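Local structure of DNA ligase (Alteromonas mediterranea, 6GDR) at residues D[38-41]-D[46-49]; D[239-242]-D[246-249]; D[180-183]-D[189-192]. The protein probably seals nicks in double-stranded DNA, as an ATP-dependent Lig E-type ligase that works through an adenylated intermediate and grips DNA with a minimal scaffold. One frame throughout, in Å; residues are numbered along the deposited sequence.

Contact 1: residues D[38-41]-D[46-49]. With AMP (adenosine monophosphate), chain G; nucleotides of chain B.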
loop_
_atom_site.group_PDB
_atom_site.type_symbol
_atom_site.label_atom_id
_atom_site.label_comp_id
_atom_site.label_asym_id
_atom_site.label_seq_id
_atom_site.Cartn_x
_atom_site.Cartn_y
_atom_site.Cartn_z
ATOM N N ILE D 38 -2.000 3.349 -6.658
ATOM C CA ILE D 38 -0.637 3.414 -7.171
ATOM C C ILE D 38 -0.004 4.699 -6.659
ATOM O O ILE D 38 -0.569 5.785 -6.832
ATOM C CB ILE D 38 -0.601 3.370 -8.710
ATOM C CG1 ILE D 38 -1.237 2.078 -9.238
ATOM C CG2 ILE D 38 0.832 3.517 -9.217
ATOM C CD1 ILE D 38 -0.459 0.812 -8.919
ATOM N N ARG D 39 1.166 4.576 -6.040
ATOM C CA ARG D 39 1.893 5.753 -5.587
ATOM C C ARG D 39 2.443 6.516 -6.783
ATOM O O ARG D 39 2.946 5.922 -7.742
ATOM C CB ARG D 39 3.036 5.357 -4.655
ATOM C CG ARG D 39 3.710 6.539 -3.974
ATOM C CD ARG D 39 4.986 6.124 -3.260
ATOM N NE ARG D 39 5.268 6.975 -2.109
ATOM C CZ ARG D 39 5.796 8.193 -2.184
ATOM N NH1 ARG D 39 6.105 8.723 -3.363
ATOM N NH2 ARG D 39 6.014 8.887 -1.076
ATOM N N ALA D 40 2.350 7.841 -6.723
ATOM C CA ALA D 40 2.818 8.682 -7.813
ATOM C C ALA D 40 3.314 10.004 -7.251
ATOM O O ALA D 40 2.676 10.594 -6.373
ATOM C CB ALA D 40 1.714 8.932 -8.845
ATOM N N ARG D 41 4.452 10.462 -7.762
ATOM C CA ARG D 41 5.007 11.762 -7.413
ATOM C C ARG D 41 4.731 12.745 -8.542
ATOM O O ARG D 41 5.006 12.451 -9.710
ATOM C CB ARG D 41 6.509 11.663 -7.149
ATOM C CG ARG D 41 7.238 12.995 -7.243
ATOM C CD ARG D 41 8.585 12.938 -6.548
ATOM N NE ARG D 41 8.442 12.834 -5.100
ATOM C CZ ARG D 41 9.451 12.640 -4.257
ATOM N NH1 ARG D 41 10.692 12.522 -4.711
ATOM N NH2 ARG D 41 9.219 12.560 -2.954
ATOM N N GLU D 46 5.142 16.378 -14.486
ATOM C CA GLU D 46 5.108 14.978 -14.876
ATOM C C GLU D 46 4.833 14.114 -13.652
ATOM O O GLU D 46 5.261 14.435 -12.541
ATOM C CB GLU D 46 6.438 14.584 -15.528
ATOM C CG GLU D 46 6.468 13.214 -16.165
ATOM C CD GLU D 46 7.818 12.912 -16.785
ATOM O OE1 GLU D 46 8.839 13.395 -16.249
ATOM O OE2 GLU D 46 7.862 12.205 -17.813
ATOM N N LEU D 47 4.114 13.017 -13.873
ATOM C CA LEU D 47 3.865 12.015 -12.847
ATOM C C LEU D 47 4.850 10.862 -12.996
ATOM O O LEU D 47 5.236 10.495 -14.109
ATOM C CB LEU D 47 2.436 11.478 -12.937
ATOM C CG LEU D 47 1.308 12.400 -12.481
ATOM C CD1 LEU D 47 -0.031 11.853 -12.949
ATOM C CD2 LEU D 47 1.322 12.558 -10.968
ATOM N N ARG D 48 5.246 10.284 -11.863
ATOM C CA ARG D 48 6.193 9.179 -11.877
ATOM C C ARG D 48 5.924 8.261 -10.693
ATOM O O ARG D 48 5.468 8.703 -9.636
ATOM C CB ARG D 48 7.640 9.681 -11.846
ATOM C CG ARG D 48 8.038 10.452 -13.092
ATOM C CD ARG D 48 9.539 10.641 -13.179
ATOM N NE ARG D 48 9.941 11.192 -14.471
ATOM C CZ ARG D 48 10.221 10.467 -15.553
ATOM N NH1 ARG D 48 10.147 9.143 -15.519
ATOM N NH2 ARG D 48 10.575 11.073 -16.678
ATOM N N THR D 49 6.227 6.980 -10.884
ATOM C CA THR D 49 5.944 5.957 -9.891
ATOM C C THR D 49 6.971 6.004 -8.759
ATOM O O THR D 49 7.849 6.870 -8.708
ATOM C CB THR D 49 5.936 4.575 -10.541
ATOM O OG1 THR D 49 7.251 4.260 -11.014
ATOM C CG2 THR D 49 4.961 4.532 -11.708
HETATM P P AMP G . 3.387 -0.127 1.591
HETATM O O1P AMP G . 1.947 -0.026 1.143
HETATM O O2P AMP G . 3.745 -1.118 2.674
HETATM O "O5'" AMP G . 3.861 1.335 2.067
HETATM C "C5'" AMP G . 2.892 2.368 2.219
HETATM C "C4'" AMP G . 2.485 2.909 0.851
HETATM O "O4'" AMP G . 1.076 3.158 0.825
HETATM C "C3'" AMP G . 3.179 4.201 0.456
HETATM O "O3'" AMP G . 4.083 3.954 -0.627
HETATM C "C2'" AMP G . 2.073 5.151 0.043
HETATM O "O2'" AMP G . 2.302 5.685 -1.262
HETATM C "C1'" AMP G . 0.793 4.324 0.047
HETATM N N9 AMP G . -0.423 4.989 0.592
HETATM C C8 AMP G . -1.664 4.689 0.162
HETATM N N7 AMP G . -2.600 5.426 0.811
HETATM C C5 AMP G . -1.954 6.223 1.677
HETATM C C6 AMP G . -2.350 7.247 2.669
HETATM N N6 AMP G . -3.652 7.554 2.851
HETATM N N1 AMP G . -1.378 7.854 3.378
HETATM C C2 AMP G . -0.078 7.550 3.202
HETATM N N3 AMP G . 0.347 6.627 2.317
HETATM C C4 AMP G . -0.519 5.940 1.533
ATOM P P DC B 9 7.643 0.366 -9.815
ATOM O OP1 DC B 9 7.802 1.850 -9.617
ATOM O OP2 DC B 9 8.362 -0.411 -8.747
ATOM O "O5'" DC B 9 6.127 -0.042 -9.881
ATOM C "C5'" DC B 9 5.163 0.854 -9.378
ATOM C "C4'" DC B 9 3.785 0.197 -9.477
ATOM O "O4'" DC B 9 3.815 -0.848 -10.231
ATOM C "C3'" DC B 9 3.371 -0.344 -8.064
ATOM O "O3'" DC B 9 2.746 0.617 -7.394
ATOM C "C2'" DC B 9 2.436 -1.523 -8.394
ATOM C "C1'" DC B 9 2.942 -2.025 -9.501
ATOM N N1 DC B 9 3.768 -3.110 -9.209
ATOM C C2 DC B 9 3.198 -4.440 -9.078
ATOM O O2 DC B 9 2.000 -4.608 -9.221
ATOM N N3 DC B 9 4.066 -5.580 -8.773
ATOM C C4 DC B 9 5.457 -5.405 -8.602
ATOM N N4 DC B 9 6.273 -6.520 -8.309
ATOM C C5 DC B 9 6.044 -4.059 -8.734
ATOM C C6 DC B 9 5.181 -2.922 -9.037
ATOM P P DC B 10 3.148 0.934 -5.871
ATOM O OP1 DC B 10 2.501 2.214 -5.509
ATOM O OP2 DC B 10 4.617 0.793 -5.741
ATOM O "O5'" DC B 10 2.446 -0.244 -5.048
ATOM C "C5'" DC B 10 1.033 -0.360 -5.075
ATOM C "C4'" DC B 10 0.577 -1.730 -4.610
ATOM O "O4'" DC B 10 1.119 -2.756 -5.476
ATOM C "C3'" DC B 10 1.037 -2.132 -3.224
ATOM O "O3'" DC B 10 0.212 -1.552 -2.218
ATOM C "C2'" DC B 10 0.910 -3.650 -3.283
ATOM C "C1'" DC B 10 1.240 -3.971 -4.746
ATOM N N1 DC B 10 2.614 -4.515 -4.935
ATOM C C2 DC B 10 2.823 -5.898 -4.893
ATOM O O2 DC B 10 1.859 -6.650 -4.713
ATOM N N3 DC B 10 4.080 -6.376 -5.057
ATOM C C4 DC B 10 5.096 -5.534 -5.249
ATOM N N4 DC B 10 6.317 -6.054 -5.404
ATOM C C5 DC B 10 4.903 -4.122 -5.290
ATOM C C6 DC B 10 3.659 -3.662 -5.128
#

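Contact 2: residues D[239-242]-D[246-249]. With nucleotides of chain A.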
loop_
_atom_site.group_PDB
_atom_site.type_symbol
_atom_site.label_atom_id
_atom_site.label_comp_id
_atom_site.label_asym_id
_atom_site.label_seq_id
_atom_site.Cartn_x
_atom_site.Cartn_y
_atom_site.Cartn_z
ATOM N N VAL D 239 0.205 -24.709 -2.617
ATOM C CA VAL D 239 -0.755 -25.085 -1.603
ATOM C C VAL D 239 -2.162 -24.913 -2.164
ATOM O O VAL D 239 -2.369 -24.313 -3.216
ATOM C CB VAL D 239 -0.563 -24.270 -0.300
ATOM C CG1 VAL D 239 0.842 -24.470 0.249
ATOM C CG2 VAL D 239 -0.840 -22.791 -0.538
ATOM N N GLU D 240 -3.148 -25.448 -1.448
ATOM C CA GLU D 240 -4.541 -25.358 -1.866
ATOM C C GLU D 240 -5.416 -25.248 -0.628
ATOM O O GLU D 240 -5.244 -26.011 0.326
ATOM C CB GLU D 240 -4.946 -26.574 -2.705
ATOM C CG GLU D 240 -6.436 -26.660 -3.000
ATOM C CD GLU D 240 -6.766 -27.744 -4.007
ATOM O OE1 GLU D 240 -6.511 -27.539 -5.212
ATOM O OE2 GLU D 240 -7.272 -28.806 -3.590
ATOM N N THR D 241 -6.347 -24.302 -0.649
ATOM C CA THR D 241 -7.230 -24.095 0.483
ATOM C C THR D 241 -8.392 -25.082 0.437
ATOM O O THR D 241 -8.726 -25.617 -0.623
ATOM C CB THR D 241 -7.766 -22.666 0.484
ATOM O OG1 THR D 241 -8.618 -22.469 -0.652
ATOM C CG2 THR D 241 -6.625 -21.662 0.439
ATOM N N PRO D 242 -9.027 -25.345 1.582
ATOM C CA PRO D 242 -10.186 -26.253 1.578
ATOM C C PRO D 242 -11.261 -25.857 0.584
ATOM O O PRO D 242 -11.974 -26.730 0.071
ATOM C CB PRO D 242 -10.694 -26.170 3.023
ATOM C CG PRO D 242 -9.496 -25.795 3.821
ATOM C CD PRO D 242 -8.680 -24.895 2.941
ATOM N N GLN D 246 -6.032 -22.584 -5.190
ATOM C CA GLN D 246 -4.625 -22.955 -5.221
ATOM C C GLN D 246 -3.766 -21.721 -5.456
ATOM O O GLN D 246 -4.115 -20.851 -6.261
ATOM C CB GLN D 246 -4.357 -23.992 -6.313
ATOM C CG GLN D 246 -4.720 -23.523 -7.721
ATOM C CD GLN D 246 -5.694 -24.447 -8.430
ATOM O OE1 GLN D 246 -6.313 -25.317 -7.813
ATOM N NE2 GLN D 246 -5.837 -24.259 -9.737
ATOM N N PHE D 247 -2.642 -21.652 -4.750
ATOM C CA PHE D 247 -1.708 -20.547 -4.899
ATOM C C PHE D 247 -0.347 -21.003 -4.402
ATOM O O PHE D 247 -0.238 -21.960 -3.629
ATOM C CB PHE D 247 -2.173 -19.306 -4.130
ATOM C CG PHE D 247 -2.133 -19.471 -2.639
ATOM C CD1 PHE D 247 -1.068 -18.980 -1.903
ATOM C CD2 PHE D 247 -3.159 -20.119 -1.973
ATOM C CE1 PHE D 247 -1.027 -19.130 -0.529
ATOM C CE2 PHE D 247 -3.125 -20.273 -0.600
ATOM C CZ PHE D 247 -2.057 -19.778 0.123
ATOM N N LYS D 248 0.690 -20.306 -4.852
ATOM C CA LYS D 248 2.053 -20.614 -4.451
ATOM C C LYS D 248 2.410 -19.836 -3.191
ATOM O O LYS D 248 2.295 -18.607 -3.156
ATOM C CB LYS D 248 3.032 -20.277 -5.573
ATOM C CG LYS D 248 2.793 -21.033 -6.869
ATOM C CD LYS D 248 3.964 -20.874 -7.829
ATOM C CE LYS D 248 3.542 -21.102 -9.274
ATOM N NZ LYS D 248 4.711 -21.182 -10.195
ATOM N N LEU D 249 2.843 -20.558 -2.160
ATOM C CA LEU D 249 3.317 -19.963 -0.915
ATOM C C LEU D 249 4.841 -19.979 -0.954
ATOM O O LEU D 249 5.456 -21.048 -0.891
ATOM C CB LEU D 249 2.779 -20.731 0.289
ATOM C CG LEU D 249 3.034 -20.122 1.669
ATOM C CD1 LEU D 249 2.278 -18.811 1.839
ATOM C CD2 LEU D 249 2.647 -21.110 2.762
ATOM P P DG A 12 7.520 -17.897 -6.414
ATOM O OP1 DG A 12 7.045 -19.248 -6.790
ATOM O OP2 DG A 12 8.292 -17.091 -7.384
ATOM O "O5'" DG A 12 6.270 -17.017 -5.936
ATOM C "C5'" DG A 12 5.217 -17.624 -5.209
ATOM C "C4'" DG A 12 4.260 -16.588 -4.639
ATOM O "O4'" DG A 12 5.004 -15.435 -4.192
ATOM C "C3'" DG A 12 3.240 -16.033 -5.619
ATOM O "O3'" DG A 12 2.081 -16.868 -5.678
ATOM C "C2'" DG A 12 2.927 -14.650 -5.047
ATOM C "C1'" DG A 12 4.167 -14.293 -4.219
ATOM N N9 DG A 12 4.936 -13.171 -4.756
ATOM C C8 DG A 12 6.185 -13.224 -5.325
ATOM N N7 DG A 12 6.632 -12.061 -5.710
ATOM C C5 DG A 12 5.613 -11.177 -5.374
ATOM C C6 DG A 12 5.529 -9.775 -5.551
ATOM O O6 DG A 12 6.367 -9.013 -6.056
ATOM N N1 DG A 12 4.325 -9.267 -5.072
ATOM C C2 DG A 12 3.329 -10.019 -4.494
ATOM N N2 DG A 12 2.239 -9.351 -4.092
ATOM N N3 DG A 12 3.395 -11.334 -4.320
ATOM C C4 DG A 12 4.563 -11.844 -4.783
ATOM P P DG A 13 1.151 -16.885 -6.993
ATOM O OP1 DG A 13 0.171 -17.981 -6.826
ATOM O OP2 DG A 13 2.035 -16.862 -8.182
ATOM O "O5'" DG A 13 0.373 -15.488 -6.942
ATOM C "C5'" DG A 13 -0.589 -15.241 -5.922
ATOM C "C4'" DG A 13 -1.390 -13.988 -6.226
ATOM O "O4'" DG A 13 -0.521 -12.827 -6.120
ATOM C "C3'" DG A 13 -1.990 -13.940 -7.631
ATOM O "O3'" DG A 13 -3.286 -13.355 -7.616
ATOM C "C2'" DG A 13 -0.990 -13.101 -8.410
ATOM C "C1'" DG A 13 -0.475 -12.135 -7.355
ATOM N N9 DG A 13 0.893 -11.689 -7.595
ATOM C C8 DG A 13 2.008 -12.478 -7.733
ATOM N N7 DG A 13 3.100 -11.801 -7.947
ATOM C C5 DG A 13 2.683 -10.478 -7.956
ATOM C C6 DG A 13 3.425 -9.290 -8.144
ATOM O O6 DG A 13 4.641 -9.169 -8.349
ATOM N N1 DG A 13 2.614 -8.163 -8.079
ATOM C C2 DG A 13 1.259 -8.178 -7.858
ATOM N N2 DG A 13 0.651 -6.985 -7.829
ATOM N N3 DG A 13 0.551 -9.282 -7.680
ATOM C C4 DG A 13 1.325 -10.392 -7.741
#

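Contact 3: residues D[180-183]-D[189-192]. With AMP (adenosine monophosphate), chain G.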
loop_
_atom_site.group_PDB
_atom_site.type_symbol
_atom_site.label_atom_id
_atom_site.label_comp_id
_atom_site.label_asym_id
_atom_site.label_seq_id
_atom_site.Cartn_x
_atom_site.Cartn_y
_atom_site.Cartn_z
ATOM N N GLU D 180 -11.043 -1.979 12.073
ATOM C CA GLU D 180 -12.051 -2.999 11.796
ATOM C C GLU D 180 -13.135 -2.457 10.873
ATOM O O GLU D 180 -13.496 -3.094 9.877
ATOM C CB GLU D 180 -12.663 -3.500 13.106
ATOM C CG GLU D 180 -12.258 -4.915 13.489
ATOM C CD GLU D 180 -12.889 -5.965 12.595
ATOM O OE1 GLU D 180 -12.182 -6.918 12.205
ATOM O OE2 GLU D 180 -14.090 -5.836 12.279
ATOM N N GLN D 181 -13.667 -1.276 11.190
ATOM C CA GLN D 181 -14.731 -0.695 10.376
ATOM C C GLN D 181 -14.260 -0.464 8.946
ATOM O O GLN D 181 -14.947 -0.834 7.986
ATOM C CB GLN D 181 -15.215 0.612 11.009
ATOM C CG GLN D 181 -16.282 1.341 10.204
ATOM C CD GLN D 181 -15.705 2.372 9.250
ATOM O OE1 GLN D 181 -14.732 3.057 9.570
ATOM N NE2 GLN D 181 -16.306 2.490 8.071
ATOM N N VAL D 182 -13.085 0.145 8.784
ATOM C CA VAL D 182 -12.554 0.396 7.446
ATOM C C VAL D 182 -12.360 -0.918 6.700
ATOM O O VAL D 182 -12.758 -1.058 5.538
ATOM C CB VAL D 182 -11.244 1.200 7.534
ATOM C CG1 VAL D 182 -10.579 1.314 6.168
ATOM C CG2 VAL D 182 -11.516 2.586 8.100
ATOM N N THR D 183 -11.744 -1.902 7.359
ATOM C CA THR D 183 -11.510 -3.193 6.718
ATOM C C THR D 183 -12.820 -3.811 6.243
ATOM O O THR D 183 -12.931 -4.252 5.093
ATOM C CB THR D 183 -10.791 -4.134 7.687
ATOM O OG1 THR D 183 -9.595 -3.508 8.166
ATOM C CG2 THR D 183 -10.425 -5.445 6.997
ATOM N N GLY D 189 -6.602 -0.297 4.975
ATOM C CA GLY D 189 -6.010 -0.112 6.287
ATOM C C GLY D 189 -5.956 1.366 6.639
ATOM O O GLY D 189 -6.665 2.183 6.055
ATOM N N LEU D 190 -5.097 1.680 7.606
ATOM C CA LEU D 190 -4.953 3.035 8.110
ATOM C C LEU D 190 -3.498 3.471 8.024
ATOM O O LEU D 190 -2.576 2.652 8.005
ATOM C CB LEU D 190 -5.441 3.154 9.564
ATOM C CG LEU D 190 -6.915 2.840 9.827
ATOM C CD1 LEU D 190 -7.227 2.974 11.312
ATOM C CD2 LEU D 190 -7.825 3.743 9.005
ATOM N N MET D 191 -3.311 4.787 7.971
ATOM C CA MET D 191 -1.995 5.407 7.986
ATOM C C MET D 191 -1.959 6.452 9.088
ATOM O O MET D 191 -2.931 7.186 9.293
ATOM C CB MET D 191 -1.665 6.053 6.636
ATOM C CG MET D 191 -1.615 5.071 5.478
ATOM S SD MET D 191 -0.259 3.890 5.600
ATOM C CE MET D 191 1.156 4.954 5.337
ATOM N N LEU D 192 -0.841 6.506 9.804
ATOM C CA LEU D 192 -0.646 7.445 10.902
ATOM C C LEU D 192 0.572 8.299 10.588
ATOM O O LEU D 192 1.681 7.773 10.448
ATOM C CB LEU D 192 -0.456 6.707 12.228
ATOM C CG LEU D 192 -1.482 5.617 12.541
ATOM C CD1 LEU D 192 -1.109 4.891 13.821
ATOM C CD2 LEU D 192 -2.872 6.211 12.651
HETATM P P AMP G . 3.387 -0.127 1.591
HETATM O O1P AMP G . 1.947 -0.026 1.143
HETATM O O2P AMP G . 3.745 -1.118 2.674
HETATM O "O5'" AMP G . 3.861 1.335 2.067
HETATM C "C5'" AMP G . 2.892 2.368 2.219
HETATM C "C4'" AMP G . 2.485 2.909 0.851
HETATM O "O4'" AMP G . 1.076 3.158 0.825
HETATM C "C3'" AMP G . 3.179 4.201 0.456
HETATM O "O3'" AMP G . 4.083 3.954 -0.627
HETATM C "C2'" AMP G . 2.073 5.151 0.043
HETATM O "O2'" AMP G . 2.302 5.685 -1.262
HETATM C "C1'" AMP G . 0.793 4.324 0.047
HETATM N N9 AMP G . -0.423 4.989 0.592
HETATM C C8 AMP G . -1.664 4.689 0.162
HETATM N N7 AMP G . -2.600 5.426 0.811
HETATM C C5 AMP G . -1.954 6.223 1.677
HETATM C C6 AMP G . -2.350 7.247 2.669
HETATM N N6 AMP G . -3.652 7.554 2.851
HETATM N N1 AMP G . -1.378 7.854 3.378
HETATM C C2 AMP G . -0.078 7.550 3.202
HETATM N N3 AMP G . 0.347 6.627 2.317
HETATM C C4 AMP G . -0.519 5.940 1.533
#

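Contact 1: residues D[38-41]-D[46-49]
Arg41 and Arg48 pair as antiparallel, hydrogen-bonded neighbours in a beta hairpin whose second strand, 47-48, borders a mixed sheet of the ligase domain. The bond from Arg41 N to Arg48 O is 2.8 Å long and nearly straight at 167°, whereas the return bond from Arg48 N to Arg41 O, at 3.1 Å, is bent to 138°. Each carbonyl is also approached by a CA-H group, of Ala40 and Leu47 respectively. The pair illustrates how two faces of a short hairpin can divide their tasks. On one, the methyl of Ala40 meets CD2 of Leu47 at 4.2 Å, a small apolar patch continued by Ile55 and Phe130. On the other, the long chains of Arg41 and Arg48 start together and then part: NE of Arg41 makes a salt bridge to Asp71, and Arg48 lies beside Glu46, a salt bridge from NH2 to OE1 (2.9 Å) whose hydrogen bonds are weak. Arg39 has CG anti to its N (chi1 -171°) and an extended chain that runs alongside the AMP ribose, CG lying 3.2 Å from O2', while O3' sits at the guanidinium edge. The backbone beneath holds DNA as well, Arg39 N reaching OP1 of DC10 of chain B at 2.8 Å. Across the hairpin Thr49 OG1, also bonded to Asn53 N, donates to OP1 of DC9 of chain B at 2.8 Å.

Contact 2: residues D[239-242]-D[246-249]
In Phe247 a chi1 of 68° puts CG between the backbone N and the carbonyl carbon, and in Val239 a chi1 of -58° sets CG1 anti to the carbonyl carbon and leaves CG2 in the equivalent place; these two torsions lay the valine methyl over the aromatic face. The result is a CH-pi contact in a beta hairpin of the OB domain: CG2 of Val239 lies 3.5 Å from the centroid of the Phe247 ring, shifted toward its outer end, where CZ is 3.3 Å away. Thr241 approaches differently, its CG2 standing at the ring edge near CE2. The ring is thus flanked over one face and at its rim, and an alanine in place of Phe247 would probably leave CG2 of Val239 without its aromatic partner and open a gap beside Thr241. Beneath the side chains, the two residues exchange backbone bonds, Val239 N to Phe247 O at 3.0 Å and Phe247 N to Val239 O at 3.1 Å. On the opposite face Glu240 and Gln246 run side by side, but their OE1 atoms, two acceptors, merely lie near each other. Lys248 turns its backbone outward to DNA: its N donates in a straight line (179°) to OP1 of DG13 of chain A, 3.1 Å away. Strand 246-249 ends one side of the five-stranded antiparallel sheet, and behind the hairpin Phe270 of strand 267-272 meets the Phe247 ring edge-to-face, while Val268 backs Val239 and Leu249.

Contact 3: residues D[180-183]-D[189-192]
Val182 and Leu190 meet at a slant, methyl against methyl, CG2 of the valine lying 4.0 Å from CD2 of the leucine. Val182 leaves the helix with its CB directed toward the strand, whereas the leucine sets out across that line and only its end turns in. With CG1 anti to the backbone N (chi1 173°), Val182 spreads its two methyls over two neighbours: CG2 goes to the leucine and CG1 rests 4.0 Å from the carbonyl oxygen of Gly189. This is apolar helix-on-sheet packing, small in extent and buried, and it serves as a simple case of a strand whose alternating side chains serve different surroundings. Leu190 looks to the helix; Met191, next along, looks to the nucleotide. Bends at chi2 and chi3 fold the methionine chain over one face of the adenine, and it is the carbons that touch: CG is 3.5 Å from N1 of AMP and CE is 3.5 Å from N3, with SD arching farther from the base between them. The Gly-Leu-Met sequence of the strand matches motif IV of the covalent nucleotidyltransferases, consistent with its place beside the adenylate. Around the contact, Leu175, Lys178 and Leu179 of helix 172-184 extend the cover over Leu190, and Leu175 also reaches Leu192. Strand 189-194 runs within a mixed sheet, bonded through its backbone on one flank to Lys34 and Ser32 of strand 29-34 and on the other to Ile208 and Val210 of strand 207-210.

Contacts 1 and 3 belong to the same ligase domain and work on one ligand from two sides: their centres are 23 Å apart and their nearest atoms about 9 Å, without touching, yet Arg39 runs along the AMP ribose while Met191 lies over its base. Lys209, Arg50, Leu35, Glu73 and Lys34 add hydrogen bonds to that nucleotide. Contact 2 lies in the OB domain, its centre 34 Å from that of contact 1 and 27 Å from that of contact 3. The duplex spans this separation: contact 1 binds phosphates of DC9 and DC10 of chain B, contact 2 that of DG13 of chain A, pairing partner of DC9; contact 3 stays about 8 Å from the nucleic acid (nearest atoms).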